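Local coordinates for phospho-furanose lactonase (Mycoplasma synoviae, PDB 3OVG), which hydrolyses D-xylono-1,4-lactone 5-phosphate and L-arabino-1,4-lactone 5-phosphate, opening the lactone ring with the help of two zinc ions per subunit, at residues R9-L20 and A85-I96; D250-V261 and F302-V311. All coordinates share one frame; numbering follows the deposited sequence.

Contact 1 (R9-L20 and A85-I96); sequences RTVLGDIPVEKL and ANAVKNLGGNVI
Val11 joins the hairpin turn of 9-20 to strand 94-97 through the one hydrogen bond between the segments, Val11 N to Val95 O at 2.9 Å. The valine's CG1 lies beside the backbone N (chi1 -61°), which puts CG2 between N and the carbonyl carbon, where it rests on Ala85 CB at 3.3 Å, tighter than normal carbon packing, and also meets Val95 CB. Leu12, next in the turn, lays its CD2 against Lys89 CB and Ala85 CB, crossing the lysine chain at about a right angle, while CD1 reaches Asn86 OD1 at 3.7 Å. Thr10 CB sits close to Val95 O, and the positive chi1 (77°) turns OG1 back over its own turn. There OG1 receives Leu12 N, an ST turn, and donates to Gly13 O at 2.7 Å on a lone pair in the carbonyl plane; Thr10 N binds the same oxygen. Thr10 CG2 packs on Asn94 CB and Ile96 CG1. Leu20 and Ile96 cross at about a right angle, CD2 of Leu20 touching Ile96 CD1 at 4.0 Å, and Ile15 CD1 lies against Asn94 CG, approaching from the opposite direction. Within the hairpin, Arg9 grips Asp14 side-on, NE and NH2 each taking a syn lone pair of the carboxylate. This N-terminal beta hairpin lies beside a helix-to-strand connection, its helix ended by a Schellman motif at Gly92, of a phosphotriesterase-family TIM barrel.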
loop_
_atom_site.group_PDB
_atom_site.type_symbol
_atom_site.label_atom_id
_atom_site.label_comp_id
_atom_site.label_asym_id
_atom_site.label_seq_id
_atom_site.Cartn_x
_atom_site.Cartn_y
_atom_site.Cartn_z
ATOM N N ARG A 9 5.064 41.247 15.683
ATOM C CA ARG A 9 5.180 40.569 16.970
ATOM C C ARG A 9 6.066 39.328 16.827
ATOM O O ARG A 9 5.615 38.324 16.284
ATOM C CB ARG A 9 3.783 40.181 17.476
ATOM C CG ARG A 9 3.792 39.326 18.737
ATOM C CD ARG A 9 2.522 39.559 19.540
ATOM N NE ARG A 9 2.390 40.955 19.951
ATOM C CZ ARG A 9 1.245 41.531 20.334
ATOM N NH1 ARG A 9 0.103 40.852 20.355
ATOM N NH2 ARG A 9 1.235 42.809 20.669
ATOM N N THR A 10 7.324 39.398 17.280
ATOM C CA THR A 10 8.227 38.259 17.195
ATOM C C THR A 10 8.196 37.492 18.492
ATOM O O THR A 10 7.605 37.952 19.486
ATOM C CB THR A 10 9.720 38.641 16.900
ATOM O OG1 THR A 10 10.350 39.146 18.083
ATOM C CG2 THR A 10 9.818 39.649 15.797
ATOM N N VAL A 11 8.820 36.317 18.476
ATOM C CA VAL A 11 8.864 35.461 19.659
ATOM C C VAL A 11 9.646 36.138 20.762
ATOM O O VAL A 11 9.411 35.901 21.919
ATOM C CB VAL A 11 9.427 34.038 19.338
ATOM C CG1 VAL A 11 8.512 33.361 18.301
ATOM C CG2 VAL A 11 10.900 34.119 18.848
ATOM N N LEU A 12 10.530 37.051 20.406
ATOM C CA LEU A 12 11.287 37.736 21.446
ATOM C C LEU A 12 10.692 39.092 21.772
ATOM O O LEU A 12 11.282 39.839 22.534
ATOM C CB LEU A 12 12.741 37.908 21.031
ATOM C CG LEU A 12 13.762 36.825 21.413
ATOM C CD1 LEU A 12 13.156 35.519 21.917
ATOM C CD2 LEU A 12 14.730 36.596 20.260
ATOM N N GLY A 13 9.526 39.418 21.205
ATOM C CA GLY A 13 8.927 40.724 21.467
ATOM C C GLY A 13 8.551 41.549 20.236
ATOM O O GLY A 13 8.954 41.241 19.100
ATOM N N ASP A 14 7.752 42.589 20.459
ATOM C CA ASP A 14 7.289 43.416 19.374
ATOM C C ASP A 14 8.465 44.228 18.912
ATOM O O ASP A 14 9.247 44.700 19.733
ATOM C CB ASP A 14 6.162 44.322 19.861
ATOM C CG ASP A 14 4.891 43.538 20.182
ATOM O OD1 ASP A 14 4.879 42.299 19.965
ATOM O OD2 ASP A 14 3.905 44.141 20.653
ATOM N N ILE A 15 8.631 44.364 17.600
ATOM C CA ILE A 15 9.662 45.233 17.062
ATOM C C ILE A 15 9.066 46.222 16.074
ATOM O O ILE A 15 8.044 45.948 15.465
ATOM C CB ILE A 15 10.744 44.448 16.284
ATOM C CG1 ILE A 15 10.133 43.787 15.052
ATOM C CG2 ILE A 15 11.398 43.414 17.182
ATOM C CD1 ILE A 15 11.143 43.007 14.243
ATOM N N PRO A 16 9.725 47.371 15.882
ATOM C CA PRO A 16 9.237 48.272 14.824
ATOM C C PRO A 16 9.317 47.553 13.484
ATOM O O PRO A 16 10.268 46.813 13.239
ATOM C CB PRO A 16 10.235 49.441 14.834
ATOM C CG PRO A 16 10.975 49.344 16.145
ATOM C CD PRO A 16 10.926 47.872 16.574
ATOM N N VAL A 17 8.355 47.782 12.603
ATOM C CA VAL A 17 8.382 47.063 11.336
ATOM C C VAL A 17 9.652 47.339 10.505
ATOM O O VAL A 17 10.035 46.531 9.674
ATOM C CB VAL A 17 7.109 47.314 10.501
ATOM C CG1 VAL A 17 5.898 46.685 11.183
ATOM C CG2 VAL A 17 6.924 48.822 10.237
ATOM N N GLU A 18 10.311 48.470 10.731
ATOM C CA GLU A 18 11.507 48.819 9.958
ATOM C C GLU A 18 12.620 47.856 10.289
ATOM O O GLU A 18 13.606 47.813 9.593
ATOM C CB GLU A 18 11.951 50.252 10.265
ATOM C CG GLU A 18 10.898 51.322 9.888
ATOM C CD GLU A 18 9.708 51.443 10.877
ATOM O OE1 GLU A 18 9.725 50.884 12.012
ATOM O OE2 GLU A 18 8.733 52.120 10.491
ATOM N N LYS A 19 12.435 47.055 11.340
ATOM C CA LYS A 19 13.476 46.144 11.806
ATOM C C LYS A 19 13.264 44.722 11.227
ATOM O O LYS A 19 14.090 43.838 11.411
ATOM C CB LYS A 19 13.447 46.101 13.333
ATOM C CG LYS A 19 14.788 46.100 14.006
ATOM C CD LYS A 19 15.178 47.483 14.546
ATOM C CE LYS A 19 14.622 47.672 15.972
ATOM N NZ LYS A 19 15.460 48.557 16.861
ATOM N N LEU A 20 12.149 44.517 10.543
ATOM C CA LEU A 20 11.885 43.245 9.868
ATOM C C LEU A 20 12.941 42.931 8.800
ATOM O O LEU A 20 13.357 41.786 8.686
ATOM C CB LEU A 20 10.464 43.219 9.259
ATOM C CG LEU A 20 9.271 42.984 10.220
ATOM C CD1 LEU A 20 7.885 43.353 9.642
ATOM C CD2 LEU A 20 9.227 41.544 10.739
ATOM N N ALA A 85 15.611 31.278 17.814
ATOM C CA ALA A 85 15.473 32.733 17.814
ATOM C C ALA A 85 16.571 33.398 18.668
ATOM O O ALA A 85 17.190 34.377 18.261
ATOM C CB ALA A 85 14.056 33.145 18.329
ATOM N N ASN A 86 16.789 32.861 19.863
ATOM C CA ASN A 86 17.771 33.427 20.789
ATOM C C ASN A 86 19.189 33.286 20.264
ATOM O O ASN A 86 20.046 34.133 20.534
ATOM C CB ASN A 86 17.663 32.727 22.153
ATOM C CG ASN A 86 16.573 33.326 23.018
ATOM O OD1 ASN A 86 16.512 34.538 23.194
ATOM N ND2 ASN A 86 15.726 32.484 23.569
ATOM N N ALA A 87 19.446 32.205 19.537
ATOM C CA ALA A 87 20.761 31.973 18.961
ATOM C C ALA A 87 21.078 32.995 17.861
ATOM O O ALA A 87 22.244 33.308 17.596
ATOM C CB ALA A 87 20.862 30.565 18.431
ATOM N N VAL A 88 20.048 33.560 17.239
ATOM C CA VAL A 88 20.347 34.502 16.180
ATOM C C VAL A 88 19.960 35.951 16.467
ATOM O O VAL A 88 20.154 36.807 15.605
ATOM C CB VAL A 88 19.781 34.063 14.780
ATOM C CG1 VAL A 88 20.282 32.674 14.404
ATOM C CG2 VAL A 88 18.242 34.152 14.724
ATOM N N LYS A 89 19.423 36.242 17.646
ATOM C CA LYS A 89 18.981 37.614 17.899
ATOM C C LYS A 89 20.111 38.650 17.768
ATOM O O LYS A 89 19.887 39.736 17.220
ATOM C CB LYS A 89 18.210 37.787 19.220
ATOM C CG LYS A 89 18.887 37.289 20.479
ATOM C CD LYS A 89 18.345 38.064 21.716
ATOM C CE LYS A 89 18.589 37.289 23.030
ATOM N NZ LYS A 89 19.775 36.338 23.019
ATOM N N ASN A 90 21.321 38.305 18.221
ATOM C CA ASN A 90 22.436 39.247 18.156
ATOM C C ASN A 90 22.969 39.506 16.751
ATOM O O ASN A 90 23.673 40.501 16.527
ATOM C CB ASN A 90 23.568 38.811 19.069
ATOM C CG ASN A 90 23.195 38.917 20.510
ATOM O OD1 ASN A 90 22.379 39.786 20.894
ATOM N ND2 ASN A 90 23.790 38.038 21.347
ATOM N N LEU A 91 22.622 38.608 15.823
ATOM C CA LEU A 91 22.961 38.739 14.405
ATOM C C LEU A 91 21.859 39.451 13.652
ATOM O O LEU A 91 21.925 39.569 12.432
ATOM C CB LEU A 91 23.191 37.370 13.761
ATOM C CG LEU A 91 24.374 36.574 14.307
ATOM C CD1 LEU A 91 24.508 35.217 13.625
ATOM C CD2 LEU A 91 25.654 37.377 14.138
ATOM N N GLY A 92 20.847 39.936 14.371
ATOM C CA GLY A 92 19.765 40.658 13.727
ATOM C C GLY A 92 18.626 39.791 13.196
ATOM O O GLY A 92 17.749 40.303 12.489
ATOM N N GLY A 93 18.620 38.500 13.547
ATOM C CA GLY A 93 17.583 37.584 13.084
ATOM C C GLY A 93 16.300 37.713 13.902
ATOM O O GLY A 93 16.376 37.892 15.118
ATOM N N ASN A 94 15.136 37.627 13.250
ATOM C CA ASN A 94 13.852 37.621 13.961
ATOM C C ASN A 94 13.018 36.401 13.584
ATOM O O ASN A 94 13.035 35.960 12.417
ATOM C CB ASN A 94 12.993 38.852 13.643
ATOM C CG ASN A 94 13.711 40.186 13.903
ATOM O OD1 ASN A 94 14.089 40.900 12.951
ATOM N ND2 ASN A 94 13.884 40.534 15.183
ATOM N N VAL A 95 12.268 35.883 14.553
ATOM C CA VAL A 95 11.307 34.808 14.296
ATOM C C VAL A 95 9.872 35.204 14.680
ATOM O O VAL A 95 9.606 35.756 15.770
ATOM C CB VAL A 95 11.697 33.540 15.033
ATOM C CG1 VAL A 95 10.644 32.444 14.792
ATOM C CG2 VAL A 95 13.103 33.076 14.588
ATOM N N ILE A 96 8.943 34.943 13.768
ATOM C CA ILE A 96 7.544 35.186 14.052
ATOM C C ILE A 96 6.860 33.840 13.994
ATOM O O ILE A 96 7.002 33.111 13.013
ATOM C CB ILE A 96 6.928 36.154 13.054
ATOM C CG1 ILE A 96 7.544 37.552 13.236
ATOM C CG2 ILE A 96 5.387 36.190 13.231
ATOM C CD1 ILE A 96 6.998 38.577 12.213
#

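Contact 2 (D250-V261 and F302-V311)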
loop_
_atom_site.group_PDB
_atom_site.type_symbol
_atom_site.label_atom_id
_atom_site.label_comp_id
_atom_site.label_asym_id
_atom_site.label_seq_id
_atom_site.Cartn_x
_atom_site.Cartn_y
_atom_site.Cartn_z
ATOM N N ASP A 250 11.678 26.528 -11.597
ATOM C CA ASP A 250 11.861 27.927 -11.150
ATOM C C ASP A 250 11.425 28.938 -12.235
ATOM O O ASP A 250 10.880 30.011 -11.930
ATOM C CB ASP A 250 13.339 28.237 -10.826
ATOM C CG ASP A 250 13.874 27.497 -9.584
ATOM O OD1 ASP A 250 13.117 26.751 -8.929
ATOM O OD2 ASP A 250 15.087 27.669 -9.272
ATOM N N SER A 251 11.714 28.627 -13.493
ATOM C CA SER A 251 11.519 29.620 -14.556
ATOM C C SER A 251 10.055 30.015 -14.626
ATOM O O SER A 251 9.719 31.134 -14.982
ATOM C CB SER A 251 11.944 29.070 -15.913
ATOM O OG SER A 251 11.339 27.787 -16.132
ATOM N N LEU A 252 9.174 29.089 -14.295
ATOM C CA LEU A 252 7.764 29.374 -14.485
ATOM C C LEU A 252 7.303 30.404 -13.451
ATOM O O LEU A 252 6.638 31.371 -13.798
ATOM C CB LEU A 252 6.951 28.080 -14.436
ATOM C CG LEU A 252 5.426 28.166 -14.568
ATOM C CD1 LEU A 252 5.036 28.780 -15.912
ATOM C CD2 LEU A 252 4.794 26.773 -14.379
ATOM N N LEU A 253 7.679 30.194 -12.188
ATOM C CA LEU A 253 7.392 31.157 -11.131
ATOM C C LEU A 253 8.021 32.545 -11.442
ATOM O O LEU A 253 7.395 33.578 -11.235
ATOM C CB LEU A 253 7.934 30.670 -9.797
ATOM C CG LEU A 253 7.733 31.660 -8.644
ATOM C CD1 LEU A 253 6.270 32.005 -8.477
ATOM C CD2 LEU A 253 8.272 31.115 -7.328
ATOM N N ALA A 254 9.268 32.552 -11.900
ATOM C CA ALA A 254 9.926 33.801 -12.294
ATOM C C ALA A 254 9.105 34.565 -13.344
ATOM O O ALA A 254 8.782 35.739 -13.162
ATOM C CB ALA A 254 11.344 33.520 -12.818
ATOM N N GLU A 255 8.750 33.904 -14.436
ATOM C CA GLU A 255 7.987 34.599 -15.462
ATOM C C GLU A 255 6.580 34.989 -14.977
ATOM O O GLU A 255 6.047 36.022 -15.362
ATOM C CB GLU A 255 7.966 33.804 -16.778
ATOM C CG GLU A 255 9.385 33.542 -17.332
ATOM C CD GLU A 255 9.375 32.783 -18.648
ATOM O OE1 GLU A 255 8.318 32.225 -18.979
ATOM O OE2 GLU A 255 10.416 32.755 -19.366
ATOM N N ASN A 256 5.973 34.192 -14.109
ATOM C CA ASN A 256 4.659 34.609 -13.618
ATOM C C ASN A 256 4.735 35.861 -12.711
ATOM O O ASN A 256 3.889 36.796 -12.779
ATOM C CB ASN A 256 3.905 33.415 -13.006
ATOM C CG ASN A 256 3.272 32.529 -14.076
ATOM O OD1 ASN A 256 3.040 32.982 -15.192
ATOM N ND2 ASN A 256 2.975 31.275 -13.733
ATOM N N ILE A 257 5.795 35.925 -11.919
ATOM C CA ILE A 257 6.034 37.078 -11.062
ATOM C C ILE A 257 6.302 38.332 -11.924
ATOM O O ILE A 257 5.778 39.419 -11.645
ATOM C CB ILE A 257 7.173 36.774 -10.067
ATOM C CG1 ILE A 257 6.640 35.960 -8.882
ATOM C CG2 ILE A 257 7.820 38.041 -9.512
ATOM C CD1 ILE A 257 7.746 35.573 -7.971
ATOM N N LYS A 258 7.090 38.157 -12.981
ATOM C CA LYS A 258 7.365 39.227 -13.945
ATOM C C LYS A 258 6.045 39.785 -14.532
ATOM O O LYS A 258 5.852 41.009 -14.624
ATOM C CB LYS A 258 8.327 38.685 -15.041
ATOM C CG LYS A 258 8.410 39.455 -16.426
ATOM C CD LYS A 258 8.816 40.877 -16.288
ATOM C CE LYS A 258 9.603 41.425 -17.545
ATOM N NZ LYS A 258 8.739 41.910 -18.681
ATOM N N TYR A 259 5.140 38.896 -14.927
ATOM C CA TYR A 259 3.840 39.313 -15.444
ATOM C C TYR A 259 3.127 40.203 -14.409
ATOM O O TYR A 259 2.667 41.310 -14.725
ATOM C CB TYR A 259 2.987 38.096 -15.849
ATOM C CG TYR A 259 1.549 38.425 -16.223
ATOM C CD1 TYR A 259 1.214 38.837 -17.527
ATOM C CD2 TYR A 259 0.528 38.349 -15.281
ATOM C CE1 TYR A 259 -0.110 39.153 -17.875
ATOM C CE2 TYR A 259 -0.817 38.677 -15.628
ATOM C CZ TYR A 259 -1.112 39.074 -16.918
ATOM O OH TYR A 259 -2.413 39.397 -17.269
ATOM N N LEU A 260 3.072 39.735 -13.164
ATOM C CA LEU A 260 2.372 40.468 -12.121
ATOM C C LEU A 260 3.008 41.844 -11.879
ATOM O O LEU A 260 2.297 42.833 -11.647
ATOM C CB LEU A 260 2.365 39.677 -10.815
ATOM C CG LEU A 260 1.560 38.396 -10.863
ATOM C CD1 LEU A 260 1.645 37.665 -9.495
ATOM C CD2 LEU A 260 0.106 38.732 -11.226
ATOM N N VAL A 261 4.338 41.901 -11.910
ATOM C CA VAL A 261 5.031 43.176 -11.725
ATOM C C VAL A 261 4.712 44.115 -12.895
ATOM O O VAL A 261 4.398 45.283 -12.689
ATOM C CB VAL A 261 6.586 42.994 -11.506
ATOM C CG1 VAL A 261 7.308 44.332 -11.480
ATOM C CG2 VAL A 261 6.857 42.254 -10.194
ATOM N N PHE A 302 17.644 32.031 -7.063
ATOM C CA PHE A 302 16.322 32.448 -7.498
ATOM C C PHE A 302 16.198 33.955 -7.768
ATOM O O PHE A 302 15.618 34.331 -8.755
ATOM C CB PHE A 302 15.194 31.943 -6.604
ATOM C CG PHE A 302 13.838 32.155 -7.212
ATOM C CD1 PHE A 302 13.414 31.351 -8.253
ATOM C CD2 PHE A 302 13.002 33.170 -6.754
ATOM C CE1 PHE A 302 12.167 31.543 -8.823
ATOM C CE2 PHE A 302 11.765 33.382 -7.325
ATOM C CZ PHE A 302 11.340 32.563 -8.359
ATOM N N LEU A 303 16.749 34.813 -6.922
ATOM C CA LEU A 303 16.640 36.247 -7.192
ATOM C C LEU A 303 17.468 36.640 -8.433
ATOM O O LEU A 303 17.014 37.446 -9.238
ATOM C CB LEU A 303 16.989 37.087 -5.964
ATOM C CG LEU A 303 16.064 36.937 -4.746
ATOM C CD1 LEU A 303 16.707 37.521 -3.497
ATOM C CD2 LEU A 303 14.684 37.551 -4.981
ATOM N N PRO A 304 18.678 36.059 -8.604
ATOM C CA PRO A 304 19.323 36.331 -9.901
ATOM C C PRO A 304 18.434 35.918 -11.067
ATOM O O PRO A 304 18.444 36.604 -12.090
ATOM C CB PRO A 304 20.607 35.494 -9.857
ATOM C CG PRO A 304 20.917 35.394 -8.377
ATOM C CD PRO A 304 19.571 35.340 -7.679
ATOM N N LEU A 305 17.657 34.841 -10.922
ATOM C CA LEU A 305 16.750 34.458 -12.005
ATOM C C LEU A 305 15.639 35.491 -12.223
ATOM O O LEU A 305 15.275 35.805 -13.363
ATOM C CB LEU A 305 16.158 33.062 -11.782
ATOM C CG LEU A 305 15.101 32.579 -12.791
ATOM C CD1 LEU A 305 15.695 32.420 -14.201
ATOM C CD2 LEU A 305 14.455 31.212 -12.327
ATOM N N LEU A 306 15.075 35.986 -11.126
ATOM C CA LEU A 306 14.113 37.088 -11.194
ATOM C C LEU A 306 14.667 38.281 -11.999
ATOM O O LEU A 306 13.996 38.818 -12.892
ATOM C CB LEU A 306 13.731 37.543 -9.790
ATOM C CG LEU A 306 12.289 37.301 -9.309
ATOM C CD1 LEU A 306 11.565 36.152 -9.977
ATOM C CD2 LEU A 306 12.245 37.182 -7.795
ATOM N N LYS A 307 15.876 38.705 -11.673
ATOM C CA LYS A 307 16.444 39.855 -12.393
ATOM C C LYS A 307 16.627 39.474 -13.836
ATOM O O LYS A 307 16.401 40.297 -14.727
ATOM C CB LYS A 307 17.803 40.296 -11.828
ATOM C CG LYS A 307 17.771 40.719 -10.357
ATOM C CD LYS A 307 19.082 41.477 -9.964
ATOM C CE LYS A 307 19.008 41.985 -8.516
ATOM N NZ LYS A 307 18.388 40.913 -7.656
ATOM N N GLN A 308 17.046 38.231 -14.074
ATOM C CA GLN A 308 17.276 37.749 -15.444
ATOM C C GLN A 308 16.056 37.842 -16.352
ATOM O O GLN A 308 16.173 38.200 -17.534
ATOM C CB GLN A 308 17.787 36.288 -15.445
ATOM C CG GLN A 308 18.219 35.797 -16.832
ATOM C CD GLN A 308 18.794 34.352 -16.864
ATOM O OE1 GLN A 308 18.930 33.683 -15.841
ATOM N NE2 GLN A 308 19.146 33.897 -18.056
ATOM N N VAL A 309 14.887 37.476 -15.833
ATOM C CA VAL A 309 13.691 37.521 -16.660
ATOM C C VAL A 309 13.123 38.942 -16.709
ATOM O O VAL A 309 12.155 39.187 -17.409
ATOM C CB VAL A 309 12.613 36.539 -16.172
ATOM C CG1 VAL A 309 13.181 35.110 -16.107
ATOM C CG2 VAL A 309 12.084 36.978 -14.819
ATOM N N GLY A 310 13.705 39.872 -15.948
ATOM C CA GLY A 310 13.290 41.269 -16.060
ATOM C C GLY A 310 12.587 41.921 -14.876
ATOM O O GLY A 310 11.999 42.989 -15.026
ATOM N N VAL A 311 12.653 41.305 -13.697
ATOM C CA VAL A 311 12.086 41.929 -12.511
ATOM C C VAL A 311 13.123 42.918 -11.987
ATOM O O VAL A 311 14.315 42.600 -11.879
ATOM C CB VAL A 311 11.710 40.899 -11.433
ATOM C CG1 VAL A 311 11.111 41.591 -10.223
ATOM C CG2 VAL A 311 10.712 39.891 -12.004
#
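The Phe302 ring turns an edge to the start of helix 250-262: Asp250 O lies near the ring plane, 3.7 Å from Phe302 CE1, while Leu253 CD2 approaches Phe302 CZ obliquely at 3.5 Å. The carboxylate of Asp250 stands perpendicular to the ring, at 90°, and its CG is close to Phe302 CD1. Both oxygens of this acid are engaged outside the two segments, by Tyr297 OH and the backbone N of Asp243. A chi1 of -169° swings the Phe302 ring away from its own N and across to helix 250-262, where Leu253 meets it at about a right angle.

One turn on, Leu305 CD2 packs on Asp250 CB at 3.5 Å, and Ala254 offers its small CB to three side chains, Leu305, Leu306 and Val309. The helix backbones come nearest here, Ala254 CA to Leu306 CA 5.4 Å. The two helices, 9.1 Å between axes and crossing at -52°, belong to the outer layer of the TIM barrel, with Leu253 and Ile257 also resting on Phe239 of strand 236-239.

Beyond Ala254, Val309 CG2 lies near Ala254 O, and Leu306 CD1 reaches Ile257 CG2. Helix 296-309 then ends in a Schellman motif at Gly310, and Val311 CG2 packs on Lys258 CA at 3.9 Å and on Ile257 CG2, while its CG1 reaches Val261 CG2. The lysine chain, bent at chi2 and chi4, runs along this turn, bringing Lys258 CE to 3.4 Å from Val309 O. Lys258 NZ makes a salt bridge to Asp262, and Tyr224 of a second subunit packs on Val309 and hydrogen-bonds Glu255 OE2.

Contact 1 and contact 2 belong to the same TIM barrel but to separate parts of it: their centres lie 29 Å apart, their nearest atoms about 13 Å apart, and they do not touch. Contact 1 involves the early strand 94-97, whose Val95 side chain is about 13 Å from a bound zinc ion; the side chain of Ile96 is about 10 Å from that of the zinc ligand His26. Contact 2 pairs later helices; the side chain of Leu253 is about 10 Å from that of zinc ligand His216, and that of Asp250 about 9 Å from that of substrate-binding Tyr247. Another subunit reaches contact 2, whereas none touches contact 1.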